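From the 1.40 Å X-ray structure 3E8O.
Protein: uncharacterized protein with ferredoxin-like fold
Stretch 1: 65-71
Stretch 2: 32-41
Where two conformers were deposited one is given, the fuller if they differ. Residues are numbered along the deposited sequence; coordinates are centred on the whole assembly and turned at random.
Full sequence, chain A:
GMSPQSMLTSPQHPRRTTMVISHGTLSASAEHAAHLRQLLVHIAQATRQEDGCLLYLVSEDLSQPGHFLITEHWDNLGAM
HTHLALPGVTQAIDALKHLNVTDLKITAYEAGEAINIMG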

# COMPACT_ATOMS: atom_id res chain seq x y z
N PRO A 65 1.38 -14.43 -2.03
CA PRO A 65 2.83 -14.43 -2.09
C PRO A 65 3.32 -14.22 -3.51
O PRO A 65 2.70 -14.71 -4.47
CB PRO A 65 3.21 -15.81 -1.58
CG PRO A 65 2.08 -16.16 -0.70
CD PRO A 65 0.87 -15.65 -1.37
N GLY A 66 4.34 -13.37 -3.64
CA GLY A 66 4.94 -13.06 -4.93
C GLY A 66 4.25 -11.93 -5.64
O GLY A 66 4.63 -11.58 -6.75
N HIS A 67 3.24 -11.35 -4.99
CA HIS A 67 2.49 -10.17 -5.51
C HIS A 67 2.82 -9.00 -4.60
O HIS A 67 2.71 -9.10 -3.38
CB HIS A 67 1.00 -10.47 -5.57
CG HIS A 67 0.66 -11.54 -6.56
ND1 HIS A 67 -0.06 -11.28 -7.70
CD2 HIS A 67 1.00 -12.85 -6.61
CE1 HIS A 67 -0.20 -12.40 -8.39
NE2 HIS A 67 0.42 -13.37 -7.74
N PHE A 68 3.21 -7.90 -5.24
CA PHE A 68 3.77 -6.74 -4.55
C PHE A 68 3.00 -5.48 -4.86
O PHE A 68 2.30 -5.36 -5.87
CB PHE A 68 5.25 -6.58 -4.95
CG PHE A 68 6.10 -7.81 -4.67
CD1 PHE A 68 6.57 -8.07 -3.41
CD2 PHE A 68 6.34 -8.76 -5.66
CE1 PHE A 68 7.27 -9.20 -3.13
CE2 PHE A 68 7.04 -9.90 -5.38
CZ PHE A 68 7.50 -10.12 -4.11
N LEU A 69 3.16 -4.56 -3.93
CA LEU A 69 2.54 -3.24 -3.98
C LEU A 69 3.62 -2.17 -3.82
O LEU A 69 4.55 -2.31 -3.03
CB LEU A 69 1.50 -3.12 -2.84
CG LEU A 69 0.61 -1.88 -2.67
CD1 LEU A 69 -0.34 -1.67 -3.86
CD2 LEU A 69 -0.22 -1.98 -1.35
N ILE A 70 3.44 -1.09 -4.57
CA ILE A 70 4.27 0.09 -4.50
C ILE A 70 3.33 1.24 -4.13
O ILE A 70 2.42 1.60 -4.90
CB ILE A 70 5.04 0.42 -5.79
CG1 ILE A 70 5.82 -0.77 -6.35
CG2 ILE A 70 5.94 1.60 -5.55
CD1 ILE A 70 6.52 -0.50 -7.66
N THR A 71 3.55 1.83 -2.96
CA THR A 71 2.73 2.90 -2.40
C THR A 71 3.56 4.16 -2.31
O THR A 71 4.61 4.17 -1.69
CB THR A 71 2.22 2.49 -1.03
OG1 THR A 71 1.52 1.26 -1.14
CG2 THR A 71 1.34 3.57 -0.36
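Stretch 2, residues 32-41: HAAHLRQLLV

The packing of a helix on a β-strand is commonly settled by a few apolar side chains rather than by polar bonds between the two backbones, and this pair of segments illustrates the point. Residues 33-41 form a helix that continues beyond the stretch, held by regular i to i+4 bonds such as Arg37 N to Ala33 O (2.9 Å) and Leu40 N to Leu36 O (2.9 Å). The helix runs almost parallel to strand 67-71, with an angle of 9° between their N-to-C directions and a closest axial approach of 10.5 Å. Because the directions agree, the register advances in step: Gly66 lies nearest Ala33, Phe68 nearest Arg37 and Ile70 nearest Leu40, with CA to CA distances of 5.9, 8.6 and 8.5 Å.

Apolar contact dominates. In the extended strand the side chains alternate, so Phe68 points toward the helix while His67 and Leu69 point away. The Phe68 ring, in the m rotamer, meets residues one helical turn apart: its CD2 lies 3.6 Å from Leu36 CD2, and its CG 3.8 Å from Leu40 CD1. Leu40 also reaches Ile70, whose CB points sideways but whose end comes nearer, the m chi1 turning CG1 toward the helix and CD1 lying 4.0 Å from Leu40 CD2.

Arg37 adds a contact through the aliphatic part of a polar side chain. Its CG sits 3.7 Å from Phe68 CE1, while NE and NH2 are hydrogen-bonded elsewhere in the structure.

Just before the strand begins, at Gly66, the CA atoms come nearest. Gly66 adopts a positive phi of 87°, a conformation that favours glycine, and Ala33 presents only a methyl group toward it. No hydrogen bond links the two stretches; the contact is mostly apolar packing, burying 293 Å² summed over both sides.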

# COMPACT_ATOMS: atom_id res chain seq x y z
N HIS A 32 11.84 -15.85 -9.57
CA HIS A 32 12.40 -14.47 -9.61
C HIS A 32 11.98 -13.58 -8.45
O HIS A 32 12.40 -12.42 -8.37
CB HIS A 32 11.98 -13.77 -10.91
CG HIS A 32 12.46 -14.44 -12.16
ND1 HIS A 32 13.79 -14.60 -12.45
CD2 HIS A 32 11.78 -14.92 -13.24
CE1 HIS A 32 13.92 -15.20 -13.62
NE2 HIS A 32 12.72 -15.40 -14.12
N ALA A 33 11.18 -14.13 -7.56
CA ALA A 33 10.62 -13.31 -6.46
C ALA A 33 11.69 -12.72 -5.55
O ALA A 33 11.62 -11.56 -5.18
CB ALA A 33 9.54 -14.09 -5.66
N ALA A 34 12.67 -13.54 -5.17
CA ALA A 34 13.74 -13.02 -4.29
C ALA A 34 14.49 -11.82 -4.93
O ALA A 34 14.80 -10.82 -4.29
CB ALA A 34 14.70 -14.16 -3.84
N HIS A 35 14.77 -11.94 -6.21
CA HIS A 35 15.42 -10.88 -6.96
C HIS A 35 14.54 -9.63 -7.01
O HIS A 35 15.00 -8.50 -6.86
CB HIS A 35 15.80 -11.34 -8.39
CG HIS A 35 16.82 -12.46 -8.42
ND1 HIS A 35 16.72 -13.53 -9.27
CD2 HIS A 35 17.91 -12.68 -7.65
CE1 HIS A 35 17.73 -14.36 -9.05
NE2 HIS A 35 18.47 -13.86 -8.08
N LEU A 36 13.24 -9.84 -7.16
CA LEU A 36 12.35 -8.68 -7.24
C LEU A 36 12.24 -7.96 -5.89
O LEU A 36 12.22 -6.73 -5.82
CB LEU A 36 10.97 -9.07 -7.75
CG LEU A 36 9.99 -7.90 -7.92
CD1 LEU A 36 10.51 -6.76 -8.79
CD2 LEU A 36 8.61 -8.40 -8.41
N ARG A 37 12.26 -8.73 -4.82
CA ARG A 37 12.18 -8.11 -3.50
C ARG A 37 13.39 -7.23 -3.28
O ARG A 37 13.30 -6.14 -2.77
CB ARG A 37 12.06 -9.15 -2.36
CG ARG A 37 10.78 -9.94 -2.39
CD ARG A 37 10.66 -10.88 -1.19
NE ARG A 37 9.54 -11.79 -1.33
CZ ARG A 37 9.58 -13.01 -1.84
NH1 ARG A 37 10.72 -13.60 -2.14
NH2 ARG A 37 8.46 -13.66 -2.01
N GLN A 38 14.56 -7.75 -3.64
CA GLN A 38 15.79 -7.00 -3.48
C GLN A 38 15.77 -5.72 -4.30
O GLN A 38 16.17 -4.65 -3.84
CB GLN A 38 17.03 -7.87 -3.84
CG GLN A 38 18.32 -7.07 -3.68
CD GLN A 38 19.58 -7.72 -4.16
OE1 GLN A 38 19.63 -8.31 -5.24
NE2 GLN A 38 20.63 -7.56 -3.37
N LEU A 39 15.30 -5.84 -5.53
CA LEU A 39 15.19 -4.67 -6.43
C LEU A 39 14.25 -3.61 -5.88
O LEU A 39 14.56 -2.42 -5.89
CB LEU A 39 14.73 -5.12 -7.81
CG LEU A 39 14.50 -4.03 -8.86
CD1 LEU A 39 15.76 -3.21 -9.15
CD2 LEU A 39 13.95 -4.70 -10.15
N LEU A 40 13.11 -4.06 -5.36
CA LEU A 40 12.11 -3.16 -4.82
C LEU A 40 12.64 -2.39 -3.59
O LEU A 40 12.46 -1.20 -3.45
CB LEU A 40 10.79 -3.87 -4.51
CG LEU A 40 9.94 -4.31 -5.70
CD1 LEU A 40 8.82 -5.24 -5.26
CD2 LEU A 40 9.38 -3.06 -6.43
N VAL A 41 13.33 -3.11 -2.71
CA VAL A 41 13.89 -2.49 -1.51
C VAL A 41 14.93 -1.44 -1.92
O VAL A 41 15.00 -0.35 -1.34
CB VAL A 41 14.44 -3.58 -0.55
CG1 VAL A 41 15.32 -2.97 0.53
CG2 VAL A 41 13.27 -4.38 0.05